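PDB 7JMA: nitrogenase iron-molybdenum cofactor biosynthesis protein NifB from Methanothermobacter thermautotrophicus, which probably catalyses the radical SAM-dependent carbide insertion that couples two [4Fe-4S] clusters into the [8Fe-9S-C] precursor of the nitrogenase iron-molybdenum cofactor. Local coordinates for residues V30-A35 with D66-H71; P36-H41 with S117-L122; V138-N143 with I189-N194. All blocks are in the same frame, centred on the assembly; numbering follows the deposited sequence.

Interaction 1. Residues V30-A35 with D66-H71; sequences VHVPIA and DDAIKH
Val32 lies over the methyl group of Ala68, with CB and CG1 of Val32 both 3.7 Å from Ala68 CB. Ile34 reaches the same methyl from farther along the chain, its CG2 branch 3.8 Å from Ala68 CB. Ala68 thus meets two branched side chains at once, and its smallness lets the helix backbone come close: the CA atoms of Val32 and Ala68 are 6.0 Å apart. One helical turn on, the His71 ring lies beside Val30. Its CG is anti to the backbone N (chi1 176°), which carries the imidazole along the helix flank to Val30. There Val30 CG1 lies 4.0 Å from both CD2 and NE2 of the His71 ring, meeting it obliquely, while Val32 CG1 is a looser neighbour. No hydrogen bond joins the two segments, and the contact rests on van der Waals packing, apolar around Ala68. Phe101 of helix 96-108 touches both Ile34 and Ala68, Val86 of strand 83-86 packs on Val32 and Ile34, and Val72 and Val75 continue the helix surface against Val32 and Val30. The arrangement is typical of the outer layer of a radical SAM partial TIM barrel, where a helix packs against the first strand and the chain leading on from it.

Interaction 2. Residues P36-H41 with S117-L122; sequences PRCNIH and STNGLL
Asn39 and Asn119 meet through their side-chain amides: Asn119 ND2 donates to Asn39 OD1 at 2.9 Å, nearly straight at 175°. The donor lies in the carbonyl plane of Asn39, and the two amide planes are turned 30° apart. Ile40 and Asn119 reach toward each other tip to tip, Ile40 CD1 3.4 Å from Asn119 ND2, while the amide ND2 of Asn39 lies 3.4 Å from Leu122 CD1. Leu121 runs past Asn39 in the opposite direction, its CD2 3.9 Å from Asn39 CG.

A water fixes the other ends of both amides. It accepts from Asn39 ND2 and from the backbone N of Leu122, and donates to Asn119 OD1 at 2.9 Å. That oxygen also accepts from Leu121 N in an Asx turn, so two donors hold the Asn119 amide against rotation. Just before it, Thr118 OG1 accepts from Gly120 N at 2.9 Å, an ST turn. Asp91 bonds to Thr118 OG1 and Asn119 N, and Leu173 of helix 166-186 packs on Ile40 and Asn119. Cys38, which with Cys42 and Cys45 binds [4Fe-4S] cluster #2 in the loaded protein, is without its cluster here; it adjoins Asn39 in the CX3CX2C loop of radical SAM enzymes, braced against the turn after strand 113-118.

Interaction 3. Residues V138-N143 with I189-N194; sequences VTVTVN and IIVKVN
The backbone O of Asn194 accepts from Val142 N at 2.7 Å, with the donor nearly along the C=O axis, and the same oxygen receives a CA-H...O contact from Thr141. This closes a ladder of five hydrogen bonds between neighbouring parallel strands of the radical SAM partial TIM barrel. The carbonyls of Ile190, Val138, Lys192 and Val140 take the preceding rungs, alternating from strand to strand as parallel pairing requires. The donor Asn194 N sits 31° out of the carbonyl plane of Val140, and the short strand axes make an angle of 30°.

Val138, Val140, Val191 and Val193 point to one face. There Val140 CG2 lies 4.1 Å from Val191 CG1; just past the strand, Val142 CB is 3.8 Å from Val193 CG1. Near the start of the ladder Val138 CG2 touches Ile189 CG2, and Leu184 of helix 166-186 packs on Val138, Ile189 and Val191.

Thr139, Thr141, Lys192 and Asn194 occupy the opposite face, the side on which Thr139 lies about 6 Å, side chain to side chain, from Cys115, which binds [4Fe-4S] cluster #1 when the cluster is present. Thr139 CG2, anti to the backbone N (chi1 -59° for OG1), meets the amide of Asn194 at 3.5 Å from CG. A serine in place of Thr139 would probably open a gap beside that amide, which would lose its methyl support and keep the water on ND2 as a remaining hold. Thr139 OG1 meanwhile lies alongside Lys192 CB, whose fully extended chain runs on past the threonine. Beyond the strand end Asn143 OD1 accepts from Val196 N, and Asn143 ND2 is hydrogen-bonded to Tyr154 OH. At the far end of the polar face, a water bridges Thr141 OG1 and Asn194 ND2, accepting from the amide at 3.0 Å.

Overall arrangement
From the N terminus, strand 29-31 opens the parallel sheet, and interaction 1 closes the first loop when helix 65-76 returns to 30-35. Inside that loop lie segment 36-41 and the unmodelled residues 45-61. Interaction 2 starts directly after 30-35 but closes only at 117-122, so it crosses interaction 1 along the chain and ties the cluster loop to the end of strand 113-118. Interaction 3 follows in series, closing a third loop from strand 137-141 through helix 166-186 to strand 190-197. Interactions 2 and 3 touch where the backbone of Thr118 probably hydrogen-bonds to that of Thr139 and Thr141, whereas interactions 1 and 3 stay about 8 Å apart at their nearest atoms. All three reach the same sheet.

Interaction 1. Residues V30-A35 with D66-H71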
ATOM      1  N   VAL A  30      -5.592  -6.082  14.159  1.00 42.33           N
ATOM      2  CA  VAL A  30      -5.730  -7.416  13.581  1.00 42.27           C
ATOM      3  C   VAL A  30      -5.705  -7.302  12.064  1.00 39.23           C
ATOM      4  O   VAL A  30      -6.525  -6.584  11.480  1.00 38.19           O
ATOM      5  CB  VAL A  30      -7.030  -8.100  14.030  1.00 48.18           C
ATOM      6  CG1 VAL A  30      -6.996  -9.575  13.665  1.00 48.39           C
ATOM      7  CG2 VAL A  30      -7.220  -7.924  15.514  1.00 54.23           C
ATOM      8  N   HIS A  31      -4.800  -8.036  11.426  1.00 54.46           N
ATOM      9  CA  HIS A  31      -4.792  -8.172   9.976  1.00 51.56           C
ATOM     10  C   HIS A  31      -5.200  -9.592   9.618  1.00 54.47           C
ATOM     11  O   HIS A  31      -4.692 -10.549  10.207  1.00 55.31           O
ATOM     12  CB  HIS A  31      -3.414  -7.842   9.395  1.00 63.37           C
ATOM     13  CG  HIS A  31      -3.103  -6.377   9.394  1.00 70.71           C
ATOM     14  ND1 HIS A  31      -2.619  -5.717  10.505  1.00 75.33           N
ATOM     15  CD2 HIS A  31      -3.215  -5.443   8.420  1.00 69.39           C
ATOM     16  CE1 HIS A  31      -2.444  -4.441  10.213  1.00 75.50           C
ATOM     17  NE2 HIS A  31      -2.797  -4.249   8.954  1.00 72.53           N
ATOM     18  N   VAL A  32      -6.127  -9.730   8.683  1.00 38.05           N
ATOM     19  CA  VAL A  32      -6.640 -11.037   8.269  1.00 39.69           C
ATOM     20  C   VAL A  32      -6.073 -11.373   6.896  1.00 41.11           C
ATOM     21  O   VAL A  32      -6.101 -10.519   6.003  1.00 40.17           O
ATOM     22  CB  VAL A  32      -8.178 -11.071   8.248  1.00 41.36           C
ATOM     23  CG1 VAL A  32      -8.710 -10.940   9.679  1.00 42.39           C
ATOM     24  CG2 VAL A  32      -8.737  -9.975   7.368  1.00 39.08           C
ATOM     25  N   PRO A  33      -5.561 -12.619   6.682  1.00 39.56           N
ATOM     26  CA  PRO A  33      -4.980 -12.988   5.380  1.00 40.78           C
ATOM     27  C   PRO A  33      -6.011 -13.548   4.415  1.00 39.92           C
ATOM     28  O   PRO A  33      -6.179 -14.767   4.309  1.00 43.16           O
ATOM     29  CB  PRO A  33      -3.945 -14.055   5.756  1.00 43.97           C
ATOM     30  CG  PRO A  33      -4.564 -14.757   6.939  1.00 38.99           C
ATOM     31  CD  PRO A  33      -5.397 -13.688   7.683  1.00 41.72           C
ATOM     32  N   ILE A  34      -6.701 -12.672   3.691  1.00 34.40           N
ATOM     33  CA  ILE A  34      -7.809 -13.077   2.840  1.00 35.88           C
ATOM     34  C   ILE A  34      -7.599 -12.666   1.391  1.00 35.09           C
ATOM     35  O   ILE A  34      -8.517 -12.801   0.577  1.00 34.81           O
ATOM     36  CB  ILE A  34      -9.139 -12.506   3.358  1.00 36.82           C
ATOM     37  CG1 ILE A  34      -9.054 -10.987   3.340  1.00 33.80           C
ATOM     38  CG2 ILE A  34      -9.439 -13.027   4.756  1.00 44.17           C
ATOM     39  CD1 ILE A  34     -10.334 -10.310   3.709  1.00 35.93           C
ATOM     40  N   ALA A  35      -6.421 -12.138   1.047  1.00 27.51           N
ATOM     41  CA  ALA A  35      -6.210 -11.519  -0.266  1.00 27.57           C
ATOM     42  C   ALA A  35      -4.998 -12.163  -0.930  1.00 26.39           C
ATOM     43  O   ALA A  35      -3.915 -11.572  -0.989  1.00 30.17           O
ATOM     44  CB  ALA A  35      -6.052  -9.998  -0.132  1.00 26.98           C
ATOM     45  N   ASP A  66     -15.703 -15.040   5.897  1.00 61.01           N
ATOM     46  CA  ASP A  66     -16.482 -15.367   7.085  1.00 68.69           C
ATOM     47  C   ASP A  66     -15.603 -15.947   8.187  1.00 60.99           C
ATOM     48  O   ASP A  66     -15.847 -15.705   9.374  1.00 64.78           O
ATOM     49  CB  ASP A  66     -17.615 -16.322   6.724  1.00 79.67           C
ATOM     50  CG  ASP A  66     -18.784 -15.607   6.070  1.00 92.25           C
ATOM     51  OD1 ASP A  66     -19.379 -14.719   6.724  1.00 94.96           O
ATOM     52  OD2 ASP A  66     -19.112 -15.930   4.913  1.00 98.06           O
ATOM     53  N   ASP A  67     -14.577 -16.716   7.822  1.00 59.67           N
ATOM     54  CA  ASP A  67     -13.628 -17.186   8.827  1.00 56.74           C
ATOM     55  C   ASP A  67     -12.840 -16.028   9.433  1.00 52.68           C
ATOM     56  O   ASP A  67     -12.494 -16.066  10.620  1.00 52.54           O
ATOM     57  CB  ASP A  67     -12.672 -18.214   8.216  1.00 58.07           C
ATOM     58  N   ALA A  68     -12.557 -14.993   8.637  1.00 44.83           N
ATOM     59  CA  ALA A  68     -11.842 -13.829   9.151  1.00 39.12           C
ATOM     60  C   ALA A  68     -12.707 -13.039  10.130  1.00 42.54           C
ATOM     61  O   ALA A  68     -12.203 -12.527  11.135  1.00 44.70           O
ATOM     62  CB  ALA A  68     -11.390 -12.936   7.991  1.00 37.75           C
ATOM     63  N   ILE A  69     -14.005 -12.928   9.847  1.00 42.84           N
ATOM     64  CA  ILE A  69     -14.930 -12.302  10.797  1.00 43.10           C
ATOM     65  C   ILE A  69     -14.910 -13.044  12.130  1.00 51.66           C
ATOM     66  O   ILE A  69     -14.808 -12.433  13.204  1.00 51.96           O
ATOM     67  CB  ILE A  69     -16.352 -12.254  10.210  1.00 49.79           C
ATOM     68  CG1 ILE A  69     -16.410 -11.336   8.991  1.00 50.72           C
ATOM     69  CG2 ILE A  69     -17.361 -11.830  11.287  1.00 53.68           C
ATOM     70  CD1 ILE A  69     -16.265  -9.864   9.313  1.00 51.54           C
ATOM     71  N   LYS A  70     -15.026 -14.375  12.084  1.00 52.88           N
ATOM     72  CA  LYS A  70     -15.030 -15.159  13.316  1.00 55.81           C
ATOM     73  C   LYS A  70     -13.712 -15.011  14.060  1.00 57.57           C
ATOM     74  O   LYS A  70     -13.689 -14.951  15.295  1.00 57.76           O
ATOM     75  CB  LYS A  70     -15.307 -16.628  13.000  1.00 56.66           C
ATOM     76  N   HIS A  71     -12.603 -14.949  13.320  1.00 55.01           N
ATOM     77  CA  HIS A  71     -11.303 -14.705  13.933  1.00 55.46           C
ATOM     78  C   HIS A  71     -11.282 -13.371  14.676  1.00 48.04           C
ATOM     79  O   HIS A  71     -10.837 -13.300  15.828  1.00 56.09           O
ATOM     80  CB  HIS A  71     -10.212 -14.755  12.857  1.00 53.64           C
ATOM     81  CG  HIS A  71      -8.838 -14.434  13.362  1.00 59.65           C
ATOM     82  ND1 HIS A  71      -8.124 -15.289  14.175  1.00 62.59           N
ATOM     83  CD2 HIS A  71      -8.045 -13.354  13.162  1.00 59.46           C
ATOM     84  CE1 HIS A  71      -6.951 -14.747  14.458  1.00 63.13           C
ATOM     85  NE2 HIS A  71      -6.879 -13.572  13.857  1.00 61.12           N
TER

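Interaction 2. Residues P36-H41 with S117-L122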
ATOM      1  N   PRO A  36      -5.147 -13.388  -1.445  1.00 28.32           N
ATOM      2  CA  PRO A  36      -3.960 -14.099  -1.950  1.00 30.50           C
ATOM      3  C   PRO A  36      -3.405 -13.533  -3.243  1.00 28.50           C
ATOM      4  O   PRO A  36      -2.186 -13.552  -3.455  1.00 32.41           O
ATOM      5  CB  PRO A  36      -4.479 -15.530  -2.156  1.00 29.29           C
ATOM      6  CG  PRO A  36      -5.925 -15.375  -2.396  1.00 29.39           C
ATOM      7  CD  PRO A  36      -6.350 -14.238  -1.474  1.00 34.32           C
ATOM      8  N   ARG A  37      -4.268 -13.077  -4.132  1.00 25.57           N
ATOM      9  CA  ARG A  37      -3.831 -12.708  -5.470  1.00 26.71           C
ATOM     10  C   ARG A  37      -3.139 -11.364  -5.460  1.00 22.76           C
ATOM     11  O   ARG A  37      -3.647 -10.395  -4.876  1.00 25.02           O
ATOM     12  CB  ARG A  37      -5.016 -12.652  -6.423  1.00 30.33           C
ATOM     13  CG  ARG A  37      -4.608 -12.458  -7.868  1.00 39.20           C
ATOM     14  CD  ARG A  37      -5.735 -12.834  -8.808  1.00 40.03           C
ATOM     15  NE  ARG A  37      -6.948 -12.076  -8.514  1.00 41.41           N
ATOM     16  CZ  ARG A  37      -8.034 -12.107  -9.274  1.00 50.47           C
ATOM     17  NH1 ARG A  37      -8.054 -12.862 -10.370  1.00 36.88           N
ATOM     18  NH2 ARG A  37      -9.100 -11.390  -8.943  1.00 47.60           N
ATOM     19  N   CYS A  38      -2.006 -11.282  -6.146  1.00 24.23           N
ATOM     20  CA  CYS A  38      -1.408  -9.978  -6.387  1.00 22.39           C
ATOM     21  C   CYS A  38      -1.474  -9.718  -7.888  1.00 28.30           C
ATOM     22  O   CYS A  38      -1.530 -10.659  -8.691  1.00 28.95           O
ATOM     23  CB  CYS A  38       0.026  -9.899  -5.838  1.00 23.54           C
ATOM     24  SG  CYS A  38       0.758  -8.244  -5.885  1.00 32.47           S
ATOM     25  N   ASN A  39      -1.517  -8.439  -8.266  1.00 22.84           N
ATOM     26  CA  ASN A  39      -1.676  -8.062  -9.667  1.00 22.96           C
ATOM     27  C   ASN A  39      -0.428  -7.418 -10.265  1.00 25.27           C
ATOM     28  O   ASN A  39      -0.468  -6.943 -11.404  1.00 28.68           O
ATOM     29  CB  ASN A  39      -2.887  -7.142  -9.850  1.00 25.24           C
ATOM     30  CG  ASN A  39      -2.930  -6.017  -8.837  1.00 25.82           C
ATOM     31  OD1 ASN A  39      -1.997  -5.838  -8.049  1.00 28.01           O
ATOM     32  ND2 ASN A  39      -4.016  -5.232  -8.865  1.00 27.11           N
ATOM     33  N   ILE A  40       0.675  -7.373  -9.533  1.00 23.39           N
ATOM     34  CA  ILE A  40       1.924  -6.841 -10.065  1.00 23.63           C
ATOM     35  C   ILE A  40       3.035  -7.770  -9.611  1.00 28.11           C
ATOM     36  O   ILE A  40       2.887  -8.525  -8.650  1.00 26.51           O
ATOM     37  CB  ILE A  40       2.226  -5.397  -9.604  1.00 23.54           C
ATOM     38  CG1 ILE A  40       2.659  -5.389  -8.133  1.00 25.19           C
ATOM     39  CG2 ILE A  40       1.017  -4.462  -9.885  1.00 24.22           C
ATOM     40  CD1 ILE A  40       2.962  -3.965  -7.588  1.00 30.88           C
ATOM     41  N   HIS A  41       4.163  -7.712 -10.305  1.00 24.24           N
ATOM     42  CA  HIS A  41       5.365  -8.340  -9.782  1.00 26.68           C
ATOM     43  C   HIS A  41       6.414  -7.268  -9.557  1.00 28.27           C
ATOM     44  O   HIS A  41       6.978  -6.724 -10.516  1.00 29.08           O
ATOM     45  CB  HIS A  41       5.914  -9.445 -10.679  1.00 30.46           C
ATOM     46  CG  HIS A  41       7.026 -10.191 -10.014  1.00 32.87           C
ATOM     47  ND1 HIS A  41       8.352  -9.989 -10.333  1.00 42.18           N
ATOM     48  CD2 HIS A  41       7.016 -11.044  -8.963  1.00 34.00           C
ATOM     49  CE1 HIS A  41       9.110 -10.716  -9.530  1.00 33.73           C
ATOM     50  NE2 HIS A  41       8.324 -11.369  -8.691  1.00 42.28           N
ATOM     51  N   SER A 117      -3.817  -2.114   2.869  1.00 26.45           N
ATOM     52  CA  SER A 117      -2.636  -1.726   2.123  1.00 32.89           C
ATOM     53  C   SER A 117      -2.798  -2.233   0.704  1.00 31.27           C
ATOM     54  O   SER A 117      -3.422  -3.274   0.478  1.00 28.25           O
ATOM     55  CB  SER A 117      -1.342  -2.280   2.750  1.00 39.84           C
ATOM     56  OG  SER A 117      -1.244  -1.920   4.118  1.00 44.61           O
ATOM     57  N   THR A 118      -2.249  -1.477  -0.248  1.00 25.28           N
ATOM     58  CA  THR A 118      -2.368  -1.860  -1.648  1.00 27.66           C
ATOM     59  C   THR A 118      -1.212  -1.242  -2.430  1.00 26.69           C
ATOM     60  O   THR A 118      -0.631  -0.237  -2.012  1.00 27.46           O
ATOM     61  CB  THR A 118      -3.718  -1.404  -2.210  1.00 27.43           C
ATOM     62  OG1 THR A 118      -3.787  -1.714  -3.599  1.00 27.82           O
ATOM     63  CG2 THR A 118      -3.867   0.129  -2.060  1.00 26.68           C
ATOM     64  N   ASN A 119      -0.878  -1.859  -3.574  1.00 22.46           N
ATOM     65  CA  ASN A 119      -0.004  -1.155  -4.502  1.00 22.69           C
ATOM     66  C   ASN A 119      -0.727  -0.014  -5.235  1.00 27.98           C
ATOM     67  O   ASN A 119      -0.073   0.769  -5.936  1.00 24.78           O
ATOM     68  CB  ASN A 119       0.622  -2.158  -5.479  1.00 27.21           C
ATOM     69  CG  ASN A 119      -0.411  -2.960  -6.240  1.00 29.18           C
ATOM     70  OD1 ASN A 119      -1.348  -2.391  -6.800  1.00 25.38           O
ATOM     71  ND2 ASN A 119      -0.201  -4.293  -6.336  1.00 28.84           N
ATOM     72  N   GLY A 120      -2.051   0.094  -5.107  1.00 25.89           N
ATOM     73  CA  GLY A 120      -2.789   1.170  -5.747  1.00 26.61           C
ATOM     74  C   GLY A 120      -3.213   0.950  -7.188  1.00 25.11           C
ATOM     75  O   GLY A 120      -3.929   1.797  -7.743  1.00 26.06           O
ATOM     76  N   LEU A 121      -2.818  -0.162  -7.825  1.00 22.64           N
ATOM     77  CA  LEU A 121      -3.148  -0.328  -9.235  1.00 23.60           C
ATOM     78  C   LEU A 121      -4.651  -0.245  -9.483  1.00 25.05           C
ATOM     79  O   LEU A 121      -5.092   0.359 -10.467  1.00 27.83           O
ATOM     80  CB  LEU A 121      -2.612  -1.671  -9.751  1.00 23.22           C
ATOM     81  CG  LEU A 121      -2.874  -1.912 -11.238  1.00 25.33           C
ATOM     82  CD1 LEU A 121      -2.144  -0.925 -12.157  1.00 29.01           C
ATOM     83  CD2 LEU A 121      -2.438  -3.358 -11.584  1.00 26.32           C
ATOM     84  N   LEU A 122      -5.455  -0.835  -8.599  1.00 23.79           N
ATOM     85  CA  LEU A 122      -6.906  -0.877  -8.774  1.00 25.27           C
ATOM     86  C   LEU A 122      -7.621   0.246  -8.042  1.00 26.66           C
ATOM     87  O   LEU A 122      -8.860   0.233  -7.973  1.00 28.54           O
ATOM     88  CB  LEU A 122      -7.461  -2.219  -8.289  1.00 26.09           C
ATOM     89  CG  LEU A 122      -7.029  -3.362  -9.198  1.00 27.54           C
ATOM     90  CD1 LEU A 122      -7.336  -4.704  -8.550  1.00 28.86           C
ATOM     91  CD2 LEU A 122      -7.742  -3.215 -10.534  1.00 35.75           C
TER
HETATM   92  O   HOH W   1      -4.147  -2.958  -6.764  1.00 27.09           O

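Interaction 3. Residues V138-N143 with I189-N194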
ATOM      1  N   VAL A 138      -5.804   3.954   4.081  1.00 25.45           N
ATOM      2  CA  VAL A 138      -5.209   3.080   3.083  1.00 25.55           C
ATOM      3  C   VAL A 138      -3.732   3.418   2.992  1.00 27.97           C
ATOM      4  O   VAL A 138      -3.366   4.602   2.934  1.00 26.86           O
ATOM      5  CB  VAL A 138      -5.876   3.228   1.705  1.00 24.91           C
ATOM      6  CG1 VAL A 138      -5.108   2.386   0.654  1.00 26.32           C
ATOM      7  CG2 VAL A 138      -7.340   2.829   1.754  1.00 25.11           C
ATOM      8  N   THR A 139      -2.901   2.386   2.998  1.00 27.77           N
ATOM      9  CA  THR A 139      -1.468   2.518   2.799  1.00 26.39           C
ATOM     10  C   THR A 139      -1.162   2.103   1.365  1.00 27.40           C
ATOM     11  O   THR A 139      -1.499   0.987   0.958  1.00 28.47           O
ATOM     12  CB  THR A 139      -0.701   1.668   3.806  1.00 32.58           C
ATOM     13  OG1 THR A 139      -1.045   2.086   5.131  1.00 35.33           O
ATOM     14  CG2 THR A 139       0.796   1.819   3.610  1.00 38.15           C
ATOM     15  N   VAL A 140      -0.556   3.008   0.600  1.00 24.15           N
ATOM     16  CA  VAL A 140      -0.234   2.786  -0.811  1.00 26.22           C
ATOM     17  C   VAL A 140       1.281   2.712  -0.935  1.00 24.19           C
ATOM     18  O   VAL A 140       1.989   3.572  -0.407  1.00 27.59           O
ATOM     19  CB  VAL A 140      -0.794   3.917  -1.696  1.00 27.36           C
ATOM     20  CG1 VAL A 140      -0.497   3.608  -3.176  1.00 28.52           C
ATOM     21  CG2 VAL A 140      -2.304   4.106  -1.471  1.00 26.83           C
ATOM     22  N   THR A 141       1.795   1.675  -1.604  1.00 25.05           N
ATOM     23  CA  THR A 141       3.234   1.529  -1.738  1.00 24.94           C
ATOM     24  C   THR A 141       3.659   2.201  -3.035  1.00 29.85           C
ATOM     25  O   THR A 141       3.271   1.765  -4.127  1.00 29.54           O
ATOM     26  CB  THR A 141       3.624   0.055  -1.700  1.00 32.62           C
ATOM     27  OG1 THR A 141       3.300  -0.453  -0.396  1.00 33.73           O
ATOM     28  CG2 THR A 141       5.132  -0.100  -1.928  1.00 32.81           C
ATOM     29  N   VAL A 142       4.440   3.269  -2.910  1.00 29.03           N
ATOM     30  CA  VAL A 142       4.892   4.068  -4.041  1.00 27.80           C
ATOM     31  C   VAL A 142       6.407   4.092  -3.979  1.00 27.02           C
ATOM     32  O   VAL A 142       6.988   4.722  -3.087  1.00 31.20           O
ATOM     33  CB  VAL A 142       4.347   5.503  -4.022  1.00 27.92           C
ATOM     34  CG1 VAL A 142       4.882   6.237  -5.255  1.00 27.34           C
ATOM     35  CG2 VAL A 142       2.815   5.545  -3.981  1.00 28.40           C
ATOM     36  N   ASN A 143       7.055   3.411  -4.928  1.00 29.01           N
ATOM     37  CA  ASN A 143       8.503   3.275  -4.894  1.00 31.44           C
ATOM     38  C   ASN A 143       9.222   4.158  -5.898  1.00 30.51           C
ATOM     39  O   ASN A 143      10.445   4.281  -5.815  1.00 33.87           O
ATOM     40  CB  ASN A 143       8.883   1.804  -5.124  1.00 32.46           C
ATOM     41  CG  ASN A 143       8.375   0.914  -4.010  1.00 34.21           C
ATOM     42  OD1 ASN A 143       8.562   1.225  -2.836  1.00 32.39           O
ATOM     43  ND2 ASN A 143       7.706  -0.181  -4.365  1.00 33.57           N
ATOM     44  N   ILE A 189     -10.531   9.474   3.112  1.00 26.63           N
ATOM     45  CA  ILE A 189      -9.743   8.344   3.575  1.00 30.70           C
ATOM     46  C   ILE A 189      -8.312   8.809   3.783  1.00 28.20           C
ATOM     47  O   ILE A 189      -7.743   9.476   2.910  1.00 28.66           O
ATOM     48  CB  ILE A 189      -9.802   7.197   2.558  1.00 27.65           C
ATOM     49  CG1 ILE A 189     -11.230   6.635   2.527  1.00 35.04           C
ATOM     50  CG2 ILE A 189      -8.723   6.189   2.879  1.00 29.14           C
ATOM     51  CD1 ILE A 189     -11.528   5.727   1.334  1.00 40.44           C
ATOM     52  N   ILE A 190      -7.735   8.474   4.934  1.00 26.60           N
ATOM     53  CA  ILE A 190      -6.357   8.861   5.224  1.00 26.35           C
ATOM     54  C   ILE A 190      -5.428   8.040   4.350  1.00 30.81           C
ATOM     55  O   ILE A 190      -5.472   6.807   4.385  1.00 28.03           O
ATOM     56  CB  ILE A 190      -6.025   8.643   6.700  1.00 25.87           C
ATOM     57  CG1 ILE A 190      -6.957   9.471   7.602  1.00 31.37           C
ATOM     58  CG2 ILE A 190      -4.547   8.921   6.976  1.00 29.11           C
ATOM     59  CD1 ILE A 190      -6.897   9.011   9.034  1.00 33.82           C
ATOM     60  N   VAL A 191      -4.571   8.704   3.576  1.00 23.04           N
ATOM     61  CA  VAL A 191      -3.637   7.982   2.703  1.00 22.44           C
ATOM     62  C   VAL A 191      -2.256   8.052   3.320  1.00 26.75           C
ATOM     63  O   VAL A 191      -1.713   9.146   3.545  1.00 28.85           O
ATOM     64  CB  VAL A 191      -3.629   8.538   1.272  1.00 23.51           C
ATOM     65  CG1 VAL A 191      -2.609   7.739   0.411  1.00 28.44           C
ATOM     66  CG2 VAL A 191      -4.988   8.446   0.670  1.00 25.09           C
ATOM     67  N   LYS A 192      -1.685   6.882   3.589  1.00 25.65           N
ATOM     68  CA  LYS A 192      -0.308   6.751   4.016  1.00 26.65           C
ATOM     69  C   LYS A 192       0.469   6.152   2.853  1.00 27.57           C
ATOM     70  O   LYS A 192      -0.023   5.244   2.184  1.00 28.74           O
ATOM     71  CB  LYS A 192      -0.201   5.852   5.244  1.00 30.66           C
ATOM     72  CG  LYS A 192      -1.071   6.338   6.407  1.00 42.43           C
ATOM     73  CD  LYS A 192      -0.976   5.416   7.611  1.00 44.52           C
ATOM     74  CE  LYS A 192      -1.753   5.978   8.802  1.00 56.18           C
ATOM     75  NZ  LYS A 192      -1.969   4.956   9.875  1.00 61.11           N
ATOM     76  N   VAL A 193       1.659   6.673   2.580  1.00 24.93           N
ATOM     77  CA  VAL A 193       2.469   6.163   1.475  1.00 29.89           C
ATOM     78  C   VAL A 193       3.677   5.445   2.052  1.00 28.81           C
ATOM     79  O   VAL A 193       4.415   6.012   2.869  1.00 29.90           O
ATOM     80  CB  VAL A 193       2.876   7.290   0.505  1.00 30.22           C
ATOM     81  CG1 VAL A 193       3.960   6.817  -0.477  1.00 31.54           C
ATOM     82  CG2 VAL A 193       1.646   7.761  -0.276  1.00 27.38           C
ATOM     83  N   ASN A 194       3.860   4.183   1.647  1.00 28.78           N
ATOM     84  CA  ASN A 194       5.064   3.423   1.938  1.00 30.28           C
ATOM     85  C   ASN A 194       5.998   3.529   0.741  1.00 27.26           C
ATOM     86  O   ASN A 194       5.560   3.370  -0.404  1.00 30.86           O
ATOM     87  CB  ASN A 194       4.745   1.945   2.206  1.00 30.54           C
ATOM     88  CG  ASN A 194       4.289   1.689   3.628  1.00 37.71           C
ATOM     89  OD1 ASN A 194       4.087   2.620   4.408  1.00 36.76           O
ATOM     90  ND2 ASN A 194       4.104   0.424   3.965  1.00 41.15           N
TER
HETATM   91  O   HOH W   2       4.740  -1.529   1.752  1.00 45.29           O